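Local coordinates for oxidoreductase, NAD-binding/iron-sulfur cluster-binding protein (Nitratireductor pacificus pht-3B, PDB 6ZXU) that probably removes halogen from organohalide substrates by reductive dehalogenation, using a bound cobalamin and two iron-sulfur clusters, at residues 287-292 and 507-512; 393-398 and 424-429. All coordinates share one frame; numbering follows the deposited sequence.

Contact 1 (287-292 and 507-512); sequences RYPMET and NPFIGP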
loop_
_atom_site.group_PDB
_atom_site.type_symbol
_atom_site.label_atom_id
_atom_site.label_comp_id
_atom_site.label_asym_id
_atom_site.label_seq_id
_atom_site.Cartn_x
_atom_site.Cartn_y
_atom_site.Cartn_z
ATOM N N ARG A 287 13.479 -0.673 -7.057
ATOM C CA ARG A 287 13.285 -1.643 -8.089
ATOM C C ARG A 287 12.941 -1.029 -9.417
ATOM O O ARG A 287 13.311 -1.540 -10.465
ATOM C CB ARG A 287 12.234 -2.653 -7.660
ATOM C CG ARG A 287 12.168 -3.803 -8.601
ATOM C CD ARG A 287 11.450 -5.055 -8.020
ATOM N NE ARG A 287 10.043 -4.742 -7.771
ATOM C CZ ARG A 287 9.113 -4.511 -8.730
ATOM N NH1 ARG A 287 9.360 -4.582 -10.093
ATOM N NH2 ARG A 287 7.889 -4.214 -8.301
ATOM N N TYR A 288 12.286 0.096 -9.391
ATOM C CA TYR A 288 11.875 0.673 -10.656
ATOM C C TYR A 288 12.921 1.718 -11.063
ATOM O O TYR A 288 13.462 2.425 -10.205
ATOM C CB TYR A 288 10.503 1.317 -10.535
ATOM C CG TYR A 288 9.360 0.324 -10.333
ATOM C CD1 TYR A 288 8.775 -0.295 -11.389
ATOM C CD2 TYR A 288 8.901 0.007 -9.039
ATOM C CE1 TYR A 288 7.753 -1.232 -11.193
ATOM C CE2 TYR A 288 7.900 -0.905 -8.837
ATOM C CZ TYR A 288 7.315 -1.511 -9.924
ATOM O OH TYR A 288 6.265 -2.405 -9.734
ATOM N N PRO A 289 13.177 1.850 -12.359
ATOM C CA PRO A 289 14.206 2.751 -12.845
ATOM C C PRO A 289 13.859 4.260 -12.879
ATOM O O PRO A 289 13.859 4.907 -13.926
ATOM C CB PRO A 289 14.466 2.206 -14.251
ATOM C CG PRO A 289 13.168 1.683 -14.696
ATOM C CD PRO A 289 12.523 1.134 -13.474
ATOM N N MET A 290 13.616 4.803 -11.706
ATOM C CA MET A 290 13.297 6.200 -11.557
ATOM C C MET A 290 14.433 7.113 -11.994
ATOM O O MET A 290 14.211 8.251 -12.299
ATOM C CB MET A 290 12.943 6.500 -10.092
ATOM C CG MET A 290 11.554 6.037 -9.641
ATOM S SD MET A 290 10.132 6.771 -10.566
ATOM C CE MET A 290 10.091 8.436 -9.953
ATOM N N GLU A 291 15.672 6.609 -12.022
ATOM C CA GLU A 291 16.807 7.401 -12.512
ATOM C C GLU A 291 16.739 7.714 -13.977
ATOM O O GLU A 291 17.501 8.502 -14.434
ATOM C CB GLU A 291 18.112 6.682 -12.203
ATOM C CG GLU A 291 18.390 5.431 -13.015
ATOM C CD GLU A 291 17.759 4.154 -12.484
ATOM O OE1 GLU A 291 17.007 4.165 -11.445
ATOM O OE2 GLU A 291 17.981 3.131 -13.169
ATOM N N THR A 292 15.821 7.106 -14.724
ATOM C CA THR A 292 15.658 7.367 -16.153
ATOM C C THR A 292 14.609 8.398 -16.460
ATOM O O THR A 292 14.386 8.681 -17.625
ATOM C CB THR A 292 15.266 6.075 -16.947
ATOM O OG1 THR A 292 13.939 5.611 -16.601
ATOM C CG2 THR A 292 16.289 4.964 -16.673
ATOM N N ASN A 507 2.392 8.081 -10.857
ATOM C CA ASN A 507 3.777 7.637 -10.962
ATOM C C ASN A 507 3.980 6.954 -12.314
ATOM O O ASN A 507 3.092 6.272 -12.812
ATOM C CB ASN A 507 4.085 6.633 -9.803
ATOM C CG ASN A 507 5.430 6.011 -9.898
ATOM O OD1 ASN A 507 5.649 5.028 -10.558
ATOM N ND2 ASN A 507 6.400 6.639 -9.235
ATOM N N PRO A 508 5.147 7.144 -12.971
ATOM C CA PRO A 508 5.273 6.607 -14.314
ATOM C C PRO A 508 5.366 5.069 -14.395
ATOM O O PRO A 508 5.208 4.495 -15.479
ATOM C CB PRO A 508 6.522 7.301 -14.841
ATOM C CG PRO A 508 7.261 7.710 -13.632
ATOM C CD PRO A 508 6.240 8.032 -12.598
ATOM N N PHE A 509 5.568 4.381 -13.291
ATOM C CA PHE A 509 5.714 2.927 -13.324
ATOM C C PHE A 509 4.490 2.226 -12.714
ATOM O O PHE A 509 4.153 1.165 -13.205
ATOM C CB PHE A 509 6.990 2.479 -12.597
ATOM C CG PHE A 509 8.236 3.021 -13.234
ATOM C CD1 PHE A 509 8.689 2.484 -14.403
ATOM C CD2 PHE A 509 8.866 4.146 -12.747
ATOM C CE1 PHE A 509 9.793 3.017 -15.043
ATOM C CE2 PHE A 509 10.010 4.662 -13.339
ATOM C CZ PHE A 509 10.470 4.136 -14.495
ATOM N N ILE A 510 3.898 2.715 -11.631
ATOM C CA ILE A 510 2.720 2.038 -10.986
ATOM C C ILE A 510 1.457 2.865 -11.199
ATOM O O ILE A 510 0.423 2.549 -10.631
ATOM C CB ILE A 510 2.957 1.691 -9.522
ATOM C CG1 ILE A 510 3.077 2.916 -8.646
ATOM C CG2 ILE A 510 4.170 0.813 -9.372
ATOM C CD1 ILE A 510 2.990 2.575 -7.183
ATOM N N GLY A 511 1.538 3.913 -12.057
ATOM C CA GLY A 511 0.369 4.681 -12.326
ATOM C C GLY A 511 -0.183 5.330 -11.097
ATOM O O GLY A 511 0.555 5.790 -10.220
ATOM N N PRO A 512 -1.507 5.395 -10.985
ATOM C CA PRO A 512 -2.111 6.026 -9.821
ATOM C C PRO A 512 -2.442 5.001 -8.693
ATOM O O PRO A 512 -3.139 5.344 -7.756
ATOM C CB PRO A 512 -3.422 6.576 -10.358
ATOM C CG PRO A 512 -3.799 5.584 -11.382
ATOM C CD PRO A 512 -2.501 5.049 -11.998
#

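Contact 2 (393-398 and 424-429); sequences DFVGIC and VVMLID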
loop_
_atom_site.group_PDB
_atom_site.type_symbol
_atom_site.label_atom_id
_atom_site.label_comp_id
_atom_site.label_asym_id
_atom_site.label_seq_id
_atom_site.Cartn_x
_atom_site.Cartn_y
_atom_site.Cartn_z
ATOM N N ASP A 393 7.827 0.504 -2.058
ATOM C CA ASP A 393 7.964 0.455 -3.503
ATOM C C ASP A 393 8.707 1.651 -4.146
ATOM O O ASP A 393 9.425 1.471 -5.079
ATOM C CB ASP A 393 6.589 0.257 -4.159
ATOM C CG ASP A 393 5.944 -1.162 -3.722
ATOM O OD1 ASP A 393 6.649 -2.196 -3.905
ATOM O OD2 ASP A 393 4.849 -1.216 -3.086
ATOM N N PHE A 394 8.553 2.838 -3.576
ATOM C CA PHE A 394 9.312 4.038 -3.923
ATOM C C PHE A 394 9.656 4.806 -2.677
ATOM O O PHE A 394 8.832 4.915 -1.750
ATOM C CB PHE A 394 8.502 4.943 -4.845
ATOM C CG PHE A 394 8.175 4.358 -6.188
ATOM C CD1 PHE A 394 7.120 3.486 -6.343
ATOM C CD2 PHE A 394 8.978 4.586 -7.271
ATOM C CE1 PHE A 394 6.850 2.880 -7.560
ATOM C CE2 PHE A 394 8.699 3.982 -8.500
ATOM C CZ PHE A 394 7.637 3.132 -8.629
ATOM N N VAL A 395 10.806 5.411 -2.656
ATOM C CA VAL A 395 11.233 6.332 -1.615
ATOM C C VAL A 395 11.788 7.627 -2.268
ATOM O O VAL A 395 12.546 7.567 -3.225
ATOM C CB VAL A 395 12.351 5.769 -0.684
ATOM C CG1 VAL A 395 12.641 6.732 0.454
ATOM C CG2 VAL A 395 12.008 4.416 -0.121
ATOM N N GLY A 396 11.279 8.749 -1.807
ATOM C CA GLY A 396 11.780 10.055 -2.205
ATOM C C GLY A 396 11.850 10.967 -0.998
ATOM O O GLY A 396 11.184 10.776 -0.019
ATOM N N ILE A 397 12.577 12.054 -1.128
ATOM C CA ILE A 397 12.835 12.985 -0.078
ATOM C C ILE A 397 12.711 14.411 -0.571
ATOM O O ILE A 397 13.183 14.727 -1.680
ATOM C CB ILE A 397 14.306 12.788 0.474
ATOM C CG1 ILE A 397 14.508 11.329 0.897
ATOM C CG2 ILE A 397 14.527 13.739 1.653
ATOM C CD1 ILE A 397 15.931 10.936 1.101
ATOM N N CYS A 398 12.040 15.226 0.182
ATOM C CA CYS A 398 11.872 16.667 -0.106
ATOM C C CYS A 398 11.975 17.477 1.168
ATOM O O CYS A 398 11.906 16.953 2.268
ATOM C CB CYS A 398 10.566 16.962 -0.896
ATOM S SG CYS A 398 9.030 16.728 0.006
ATOM N N VAL A 424 10.196 12.506 4.250
ATOM C CA VAL A 424 10.511 11.260 3.556
ATOM C C VAL A 424 9.165 10.646 3.133
ATOM O O VAL A 424 8.276 10.435 3.928
ATOM C CB VAL A 424 11.269 10.287 4.433
ATOM C CG1 VAL A 424 11.647 9.011 3.643
ATOM C CG2 VAL A 424 12.510 10.999 4.959
ATOM N N VAL A 425 9.008 10.492 1.818
ATOM C CA VAL A 425 7.773 10.069 1.213
ATOM C C VAL A 425 8.005 8.683 0.619
ATOM O O VAL A 425 8.943 8.440 -0.157
ATOM C CB VAL A 425 7.358 11.010 0.080
ATOM C CG1 VAL A 425 5.968 10.686 -0.429
ATOM C CG2 VAL A 425 7.402 12.433 0.581
ATOM N N MET A 426 7.095 7.776 0.951
ATOM C CA MET A 426 7.155 6.406 0.414
ATOM C C MET A 426 5.838 6.015 -0.178
ATOM O O MET A 426 4.802 6.426 0.293
ATOM C CB MET A 426 7.567 5.452 1.461
ATOM C CG MET A 426 8.977 5.736 1.852
ATOM S SD MET A 426 9.602 4.854 3.275
ATOM C CE MET A 426 8.552 5.596 4.550
ATOM N N LEU A 427 5.897 5.320 -1.301
ATOM C CA LEU A 427 4.714 4.813 -1.994
ATOM C C LEU A 427 4.636 3.288 -1.809
ATOM O O LEU A 427 5.631 2.605 -1.954
ATOM C CB LEU A 427 4.719 5.178 -3.415
ATOM C CG LEU A 427 4.813 6.621 -3.885
ATOM C CD1 LEU A 427 4.693 6.623 -5.450
ATOM C CD2 LEU A 427 3.724 7.476 -3.300
ATOM N N ILE A 428 3.459 2.821 -1.513
ATOM C CA ILE A 428 3.103 1.400 -1.418
ATOM C C ILE A 428 2.100 1.120 -2.539
ATOM O O ILE A 428 1.054 1.761 -2.591
ATOM C CB ILE A 428 2.502 1.068 -0.053
ATOM C CG1 ILE A 428 3.384 1.529 1.108
ATOM C CG2 ILE A 428 2.221 -0.421 0.030
ATOM C CD1 ILE A 428 4.709 0.789 1.119
ATOM N N ASP A 429 2.436 0.171 -3.380
ATOM C CA ASP A 429 1.618 -0.271 -4.503
ATOM C C ASP A 429 0.349 -0.918 -3.922
ATOM O O ASP A 429 0.420 -1.798 -3.072
ATOM C CB ASP A 429 2.390 -1.241 -5.401
ATOM C CG ASP A 429 1.661 -1.587 -6.671
ATOM O OD1 ASP A 429 0.382 -1.437 -6.735
ATOM O OD2 ASP A 429 2.339 -2.103 -7.596
#

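Contact 1 (287-292 and 507-512)
The Phe509 ring receives Tyr288 and Pro289 on one face and the sulfur of Met290 at its edge. Over that face, Tyr288 CB, offset toward the rim, lies 4.2 Å from the centroid of the Phe509 ring and Pro289 CD 4.0 Å from it, two CH-pi contacts. Tyr288 and Phe509 run past each other in opposite directions; their planes are only 29° apart, but the rings are slid so far that they barely overlap, and the closest touch is Tyr288 CD1 on Phe509 CB at 3.5 Å. Farther out, Ile510 CG2 meets Tyr288 CZ at 3.9 Å, approaching that ring obliquely. The bend at chi2 (-60°) brings Met290 SD to the edge of the Phe509 ring, near its plane and 3.5 Å from Phe509 CE2, a Met-aromatic contact. An alanine at Phe509 would probably open a gap over the Pro289 ring and leave Met290 SD without its aromatic edge, although the CB contact with Tyr288 could stay. Behind Phe509 the backbone is drawn in by Asn507, whose OD1 accepts from Phe509 N at 2.8 Å and Ile510 N at 3.1 Å, while its ND2 bonds Leu495 O. Arg606 of helix 603-614 also packs on Phe509. This is loop-to-loop packing, an inverse gamma turn centred on Pro289 against an Asx turn, the side chain of Asn507 about 7 Å from the bound cobalamin.

Contact 2 (393-398 and 424-429)
Val395 and Met426 lie side by side on one face of this antiparallel pair, Val395 CG2 3.8 Å from Met426 CG. Next to them Val395 CG1 touches Val424 CG1, and Met426 also packs on Ile459 and Met463 of helix 445-469. On the other face Phe394 CB meets Leu427 CB at 4.1 Å, the two side chains crossing at a slant, and the side chain of Leu427 lies about 5 Å from the bound cobalamin. Between the faces, Gly396 and Val425 form a hydrogen-bonded pair, each N reaching the other's O at 2.9 Å. Leu427 N bonds Phe394 O at 3.0 Å. In return Leu427 O takes Asp393 N at 3.0 Å and, more weakly, Phe394 N: a classic beta bulge. At the polar edge Asp393, its CG set beside the backbone N (chi1 -63°), accepts Asp429 N on OD2 at 2.8 Å in a nearly straight bond (175°), met on the anti side of the carboxylate. The two acids stay apart, with Asp393 OD2 5.2 Å from Asp429 OD2. Asp429 OD1 has a salt bridge to Arg513, which would probably offset part of the like charge. Beyond the bulge, the Asp393 carboxylate takes the backbone N-H of Asp429 where a strand carbonyl would otherwise pair.

Contact 1 and contact 2 have their centres 11 Å apart and meet at Phe394, whose ring packs on Tyr288, Met290, Asn507 and Ile510 of contact 1. Along the chain contact 2 is nested: 287-292 comes first, then 393-398 and 424-429, and finally 507-512. Contact 2 joins an outermost strand, 394-399, to strand 422-429 in a four-stranded antiparallel sheet. Strand 514-521 lies on the other side of 422-429, and the loop 507-512 runs on, one residue later, into it. One edge of the loop packing thus rests on the sheet, and both contacts lie close to the cobalamin, linking an earlier loop of the chain to the sheet beside the cofactor.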